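Local coordinates for protein IMPACT family member YigZ (Escherichia coli, PDB 1VI7) that is of unknown function but may bind guanyl ribonucleotides and hydrolyse ribonucleoside triphosphates, at residues 26-30 and 123-128; 55-59 and 82-87. All coordinates share one frame; numbering follows the deposited sequence.

Overall arrangement
Both contacts lie within the UPF0029 part of the chain. They join one antiparallel sheet to two neighbouring helices on the same face. Contact 1 sets strand 23-31 against the end of helix 113-128. Contact 2 sets strand 57-60 and the residues before it against the start of helix 84-93. Strand 98-105 runs between these two strands in the sheet. The contact centres are about 10 Å apart, and each is about 16 Å from the centre of the chain. They meet where V124 CG2 and M86 CB are in packing contact. Along the chain, contact 2 is nested inside the loop closed by contact 1. Neither contact can be tied to a known site.

Contact 1. Residues 26-30 and 123-128; sequences ITMLA and GVNQAL
T27 meets the helix first, lying against the backbone of G123. T27 OG1 is 3.4 Å from G123 C, a van der Waals approach to the main chain and not a polar bond. G123 has no side chain, and a beta carbon at this position would point toward T27. The CA atoms of T27 and G123 are 5.8 Å apart, the nearest such pair between 26-30 and 123-128. The two branches of T27 do different work. With CG2 anti to the backbone N, this methyl lies beside G123 O and also meets V124 and A127. T27 CG2 is 4.0 Å from V124 CG2. The distance from T27 CG2 to A127 CB is also 4.0 Å. L29, two residues on, returns to the helix face and touches it with both methyls. L29 CD1 lies 3.4 Å from A127 CB. L29 CD2 meets L128 CD2 at 3.4 Å, methyl to methyl, with the two leucine side chains crossing at about a right angle. A127 therefore sits over both T27 and L29, one helix turn after G123. The strand and helix axes approach to 8.1 Å and cross at -52°. Around the contact, T27 also touches V102 and L29 touches I98 and A100, all on strand 98-105. V124 carries the packing on to M86 and L90 of helix 84-93. The contact thus fixes the C-terminal end of helix 113-128 on the sheet through small residues and methyl groups. Not one polar bond links the two segments, so their fit depends on dispersion and on excluding water from a largely buried seam.

Contact 2. Residues 55-59 and 82-87; sequences HCVAW and AGKPML
M86 and A58 meet in the middle of this contact, and apolar packing makes up nearly all of it. A58 CB is 3.4 Å from M86 CG. The thioether then runs along the strand, with M86 SD 4.0 Å from V57 C. M86 takes the crowded position, CG between its backbone N and carbonyl carbon (chi1 64°), and this turns the chain onto the strand backbone. With an alanine in place of M86, A58 CB would probably lose its contact with CG, and a gap would be likely to open over the V57 backbone. At one end, C56 SG packs on A82 CB at 3.4 Å. At the other, A58 CB faces L87 CB at 4.3 Å.

Contacts with polar backbone atoms are few. L87 swings CG anti to its backbone N (chi1 179°), which brings L87 CD2 to within 3.3 Å of W59 O. This is a methyl against a carbonyl oxygen. Inside 82-87, a helix bond from L87 N to G83 O fixes the L87 backbone next to A58.

The side chains of V57 and W59 start away from 82-87, and W59 packs on V35 and A38 of helix 34-48. Y120 of helix 113-128 touches C56, A82 and M86. Strand 57-60 is thus sandwiched between helices. A58 on the strand and C56 in the loop before it turn small side chains to 82-87. With no polar bond across, 82-87 is held to the strand by methyl and thioether contacts.

Contact 1. Residues 26-30 and 123-128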
ATOM      1  N   ILE A  26      -6.263 -15.508 -14.924  1.00 44.60           N
ATOM      2  CA  ILE A  26      -5.482 -14.337 -15.149  1.00 42.09           C
ATOM      3  C   ILE A  26      -5.263 -13.524 -13.879  1.00 41.27           C
ATOM      4  O   ILE A  26      -6.087 -12.726 -13.477  1.00 39.35           O
ATOM      5  CB  ILE A  26      -6.093 -13.395 -16.206  1.00 44.54           C
ATOM      6  N   THR A  27      -4.056 -13.682 -13.330  1.00 41.67           N
ATOM      7  CA  THR A  27      -3.614 -12.980 -12.146  1.00 40.10           C
ATOM      8  C   THR A  27      -3.130 -11.585 -12.502  1.00 41.36           C
ATOM      9  O   THR A  27      -2.464 -11.448 -13.533  1.00 42.98           O
ATOM     10  CB  THR A  27      -2.424 -13.703 -11.471  1.00 34.98           C
ATOM     11  OG1 THR A  27      -2.770 -15.094 -11.397  1.00 33.91           O
ATOM     12  CG2 THR A  27      -2.219 -13.145 -10.061  1.00 30.97           C
ATOM     13  N   MET A  28      -3.499 -10.604 -11.711  1.00 40.78           N
ATOM     14  CA  MET A  28      -3.114  -9.224 -11.946  1.00 40.66           C
ATOM     15  C   MET A  28      -2.724  -8.580 -10.616  1.00 41.17           C
ATOM     16  O   MET A  28      -3.433  -8.657  -9.623  1.00 40.74           O
ATOM     17  CB  MET A  28      -4.254  -8.455 -12.619  1.00 41.27           C
ATOM     18  CG  MET A  28      -4.638  -9.002 -13.996  1.00 42.20           C
ATOM     19  SD  MET A  28      -6.154  -8.273 -14.666  1.00 43.24           S
ATOM     20  CE  MET A  28      -5.718  -6.529 -14.546  1.00 41.41           C
ATOM     21  N   LEU A  29      -1.467  -8.182 -10.527  1.00 42.37           N
ATOM     22  CA  LEU A  29      -0.872  -7.507  -9.380  1.00 40.92           C
ATOM     23  C   LEU A  29      -0.831  -5.996  -9.668  1.00 40.91           C
ATOM     24  O   LEU A  29      -1.028  -5.650 -10.846  1.00 40.90           O
ATOM     25  CB  LEU A  29       0.592  -7.973  -9.205  1.00 36.91           C
ATOM     26  CG  LEU A  29       0.833  -9.148  -8.285  1.00 35.49           C
ATOM     27  CD1 LEU A  29      -0.042 -10.316  -8.675  1.00 33.07           C
ATOM     28  CD2 LEU A  29       2.299  -9.557  -8.230  1.00 35.00           C
ATOM     29  N   ALA A  30      -0.505  -5.179  -8.689  1.00 40.37           N
ATOM     30  CA  ALA A  30      -0.456  -3.736  -8.849  1.00 41.54           C
ATOM     31  C   ALA A  30      -0.174  -3.035  -7.531  1.00 43.73           C
ATOM     32  O   ALA A  30      -0.489  -3.598  -6.488  1.00 44.22           O
ATOM     33  CB  ALA A  30      -1.855  -3.270  -9.319  1.00 42.42           C
ATOM     34  N   GLY A 123      -0.994 -18.886  -8.971  1.00 34.74           N
ATOM     35  CA  GLY A 123      -1.188 -17.760  -9.865  1.00 33.56           C
ATOM     36  C   GLY A 123      -0.488 -16.536  -9.284  1.00 33.94           C
ATOM     37  O   GLY A 123       0.365 -15.952  -9.964  1.00 34.49           O
ATOM     38  N   VAL A 124      -0.713 -16.277  -7.990  1.00 32.53           N
ATOM     39  CA  VAL A 124      -0.042 -15.129  -7.368  1.00 32.89           C
ATOM     40  C   VAL A 124       1.459 -15.387  -7.299  1.00 34.27           C
ATOM     41  O   VAL A 124       2.264 -14.488  -7.626  1.00 35.73           O
ATOM     42  CB  VAL A 124      -0.638 -14.749  -6.027  1.00 27.23           C
ATOM     43  CG1 VAL A 124      -0.000 -13.539  -5.381  1.00 24.08           C
ATOM     44  CG2 VAL A 124      -2.123 -14.468  -6.235  1.00 30.26           C
ATOM     45  N   ASN A 125       1.823 -16.663  -7.190  1.00 31.76           N
ATOM     46  CA  ASN A 125       3.222 -17.025  -7.187  1.00 31.47           C
ATOM     47  C   ASN A 125       3.945 -16.688  -8.485  1.00 31.03           C
ATOM     48  O   ASN A 125       5.088 -16.224  -8.447  1.00 30.47           O
ATOM     49  CB  ASN A 125       3.338 -18.545  -6.913  1.00 29.27           C
ATOM     50  CG  ASN A 125       4.801 -18.913  -6.692  1.00 24.59           C
ATOM     51  OD1 ASN A 125       5.515 -19.095  -7.677  1.00 23.23           O
ATOM     52  ND2 ASN A 125       5.205 -18.897  -5.437  1.00 19.58           N
ATOM     53  N   GLN A 126       3.337 -16.934  -9.631  1.00 30.35           N
ATOM     54  CA  GLN A 126       3.989 -16.726 -10.908  1.00 31.58           C
ATOM     55  C   GLN A 126       4.208 -15.244 -11.197  1.00 32.44           C
ATOM     56  O   GLN A 126       5.223 -14.819 -11.727  1.00 31.93           O
ATOM     57  CB  GLN A 126       3.160 -17.336 -12.041  1.00 32.33           C
ATOM     58  CG  GLN A 126       3.090 -18.849 -12.031  1.00 36.64           C
ATOM     59  CD  GLN A 126       4.482 -19.450 -11.884  1.00 40.75           C
ATOM     60  OE1 GLN A 126       4.667 -20.314 -11.025  1.00 42.72           O
ATOM     61  NE2 GLN A 126       5.435 -18.862 -12.600  1.00 41.76           N
ATOM     62  N   ALA A 127       3.150 -14.488 -10.906  1.00 33.03           N
ATOM     63  CA  ALA A 127       3.078 -13.056 -11.129  1.00 30.87           C
ATOM     64  C   ALA A 127       4.198 -12.366 -10.343  1.00 30.28           C
ATOM     65  O   ALA A 127       4.905 -11.488 -10.803  1.00 26.84           O
ATOM     66  CB  ALA A 127       1.739 -12.538 -10.613  1.00 30.02           C
ATOM     67  N   LEU A 128       4.318 -12.875  -9.111  1.00 30.15           N
ATOM     68  CA  LEU A 128       5.302 -12.437  -8.156  1.00 28.49           C
ATOM     69  C   LEU A 128       6.700 -12.607  -8.667  1.00 29.19           C
ATOM     70  O   LEU A 128       7.523 -11.717  -8.428  1.00 30.63           O
ATOM     71  CB  LEU A 128       5.077 -13.039  -6.785  1.00 25.16           C
ATOM     72  CG  LEU A 128       3.842 -12.477  -6.060  1.00 27.27           C
ATOM     73  CD1 LEU A 128       3.544 -13.284  -4.827  1.00 28.72           C
ATOM     74  CD2 LEU A 128       4.020 -10.991  -5.739  1.00 27.65           C
TER

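Contact 2. Residues 55-59 and 82-87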
ATOM      1  N   HIS A  55     -13.605 -13.809  -9.517  1.00 50.24           N
ATOM      2  CA  HIS A  55     -12.631 -12.751  -9.370  1.00 48.73           C
ATOM      3  C   HIS A  55     -12.113 -12.665  -7.924  1.00 46.35           C
ATOM      4  O   HIS A  55     -12.401 -11.735  -7.178  1.00 46.50           O
ATOM      5  CB  HIS A  55     -13.163 -11.396  -9.822  1.00 54.40           C
ATOM      6  CG  HIS A  55     -13.760 -11.343 -11.194  1.00 60.38           C
ATOM      7  ND1 HIS A  55     -15.062 -11.766 -11.434  1.00 63.15           N
ATOM      8  CD2 HIS A  55     -13.253 -11.040 -12.408  1.00 62.60           C
ATOM      9  CE1 HIS A  55     -15.331 -11.686 -12.725  1.00 63.17           C
ATOM     10  NE2 HIS A  55     -14.254 -11.245 -13.340  1.00 63.58           N
ATOM     11  N   CYS A  56     -11.318 -13.628  -7.518  1.00 44.57           N
ATOM     12  CA  CYS A  56     -10.730 -13.757  -6.195  1.00 43.14           C
ATOM     13  C   CYS A  56      -9.665 -12.721  -5.894  1.00 41.81           C
ATOM     14  O   CYS A  56      -8.924 -12.252  -6.763  1.00 42.13           O
ATOM     15  CB  CYS A  56     -10.227 -15.192  -6.032  1.00 43.83           C
ATOM     16  SG  CYS A  56     -11.250 -16.427  -6.918  1.00 43.60           S
ATOM     17  N   VAL A  57      -9.589 -12.244  -4.652  1.00 39.02           N
ATOM     18  CA  VAL A  57      -8.757 -11.127  -4.263  1.00 38.13           C
ATOM     19  C   VAL A  57      -7.884 -11.423  -3.049  1.00 38.33           C
ATOM     20  O   VAL A  57      -8.329 -12.180  -2.192  1.00 39.57           O
ATOM     21  CB  VAL A  57      -9.686  -9.948  -3.808  1.00 38.66           C
ATOM     22  CG1 VAL A  57      -8.916  -8.668  -3.551  1.00 34.32           C
ATOM     23  CG2 VAL A  57     -10.831  -9.733  -4.782  1.00 36.77           C
ATOM     24  N   ALA A  58      -6.959 -10.534  -2.732  1.00 39.23           N
ATOM     25  CA  ALA A  58      -6.079 -10.653  -1.566  1.00 39.70           C
ATOM     26  C   ALA A  58      -5.160  -9.427  -1.537  1.00 40.05           C
ATOM     27  O   ALA A  58      -4.857  -8.952  -2.656  1.00 40.71           O
ATOM     28  CB  ALA A  58      -5.205 -11.892  -1.718  1.00 39.18           C
ATOM     29  N   TRP A  59      -4.736  -8.963  -0.379  1.00 39.55           N
ATOM     30  CA  TRP A  59      -3.871  -7.784  -0.338  1.00 40.85           C
ATOM     31  C   TRP A  59      -3.164  -7.658   1.004  1.00 42.48           C
ATOM     32  O   TRP A  59      -3.492  -8.410   1.920  1.00 42.29           O
ATOM     33  CB  TRP A  59      -4.657  -6.530  -0.662  1.00 46.26           C
ATOM     34  CG  TRP A  59      -5.692  -6.093   0.326  1.00 52.80           C
ATOM     35  CD1 TRP A  59      -5.464  -5.458   1.518  1.00 55.20           C
ATOM     36  CD2 TRP A  59      -7.116  -6.201   0.217  1.00 53.76           C
ATOM     37  NE1 TRP A  59      -6.648  -5.204   2.161  1.00 56.66           N
ATOM     38  CE2 TRP A  59      -7.678  -5.657   1.383  1.00 54.72           C
ATOM     39  CE3 TRP A  59      -7.965  -6.732  -0.760  1.00 56.15           C
ATOM     40  CZ2 TRP A  59      -9.049  -5.602   1.615  1.00 56.26           C
ATOM     41  CZ3 TRP A  59      -9.331  -6.691  -0.526  1.00 59.95           C
ATOM     42  CH2 TRP A  59      -9.861  -6.113   0.640  1.00 59.29           C
ATOM     43  N   ALA A  82      -9.417 -20.070  -2.636  1.00 41.69           N
ATOM     44  CA  ALA A  82      -9.021 -19.040  -3.603  1.00 44.87           C
ATOM     45  C   ALA A  82      -8.611 -17.799  -2.835  1.00 45.62           C
ATOM     46  O   ALA A  82      -8.174 -16.830  -3.446  1.00 51.59           O
ATOM     47  CB  ALA A  82     -10.123 -18.705  -4.611  1.00 42.00           C
ATOM     48  N   GLY A  83      -8.704 -17.742  -1.510  1.00 44.50           N
ATOM     49  CA  GLY A  83      -8.380 -16.439  -0.894  1.00 40.73           C
ATOM     50  C   GLY A  83      -7.110 -16.466  -0.106  1.00 39.94           C
ATOM     51  O   GLY A  83      -6.202 -15.666  -0.300  1.00 38.13           O
ATOM     52  N   LYS A  84      -7.077 -17.349   0.917  1.00 39.25           N
ATOM     53  CA  LYS A  84      -5.896 -17.411   1.777  1.00 36.53           C
ATOM     54  C   LYS A  84      -4.656 -17.799   1.011  1.00 34.16           C
ATOM     55  O   LYS A  84      -3.652 -17.087   1.106  1.00 33.83           O
ATOM     56  CB  LYS A  84      -6.166 -18.262   2.995  1.00 39.22           C
ATOM     57  CG  LYS A  84      -6.635 -17.549   4.248  1.00 32.64           C
ATOM     58  N   PRO A  85      -4.677 -18.850   0.205  1.00 32.96           N
ATOM     59  CA  PRO A  85      -3.531 -19.249  -0.594  1.00 32.56           C
ATOM     60  C   PRO A  85      -2.843 -18.062  -1.237  1.00 33.07           C
ATOM     61  O   PRO A  85      -1.646 -17.875  -0.984  1.00 32.94           O
ATOM     62  CB  PRO A  85      -4.110 -20.182  -1.628  1.00 31.08           C
ATOM     63  CG  PRO A  85      -5.294 -20.768  -0.991  1.00 31.97           C
ATOM     64  CD  PRO A  85      -5.816 -19.752  -0.008  1.00 33.01           C
ATOM     65  N   MET A  86      -3.589 -17.192  -1.933  1.00 33.16           N
ATOM     66  CA  MET A  86      -2.964 -16.027  -2.571  1.00 31.17           C
ATOM     67  C   MET A  86      -2.472 -15.020  -1.556  1.00 31.01           C
ATOM     68  O   MET A  86      -1.429 -14.385  -1.756  1.00 30.39           O
ATOM     69  CB  MET A  86      -3.768 -15.446  -3.657  1.00 27.98           C
ATOM     70  CG  MET A  86      -5.103 -14.833  -3.479  1.00 29.40           C
ATOM     71  SD  MET A  86      -5.892 -14.317  -5.009  1.00 29.44           S
ATOM     72  CE  MET A  86      -6.762 -15.745  -5.537  1.00 23.23           C
ATOM     73  N   LEU A  87      -3.109 -14.922  -0.399  1.00 30.52           N
ATOM     74  CA  LEU A  87      -2.578 -13.985   0.623  1.00 30.95           C
ATOM     75  C   LEU A  87      -1.224 -14.439   1.123  1.00 31.13           C
ATOM     76  O   LEU A  87      -0.253 -13.647   1.234  1.00 32.72           O
ATOM     77  CB  LEU A  87      -3.607 -13.851   1.711  1.00 33.23           C
ATOM     78  CG  LEU A  87      -3.473 -13.009   2.947  1.00 30.51           C
ATOM     79  CD1 LEU A  87      -2.645 -13.718   4.010  1.00 32.60           C
ATOM     80  CD2 LEU A  87      -2.909 -11.626   2.618  1.00 29.57           C
TER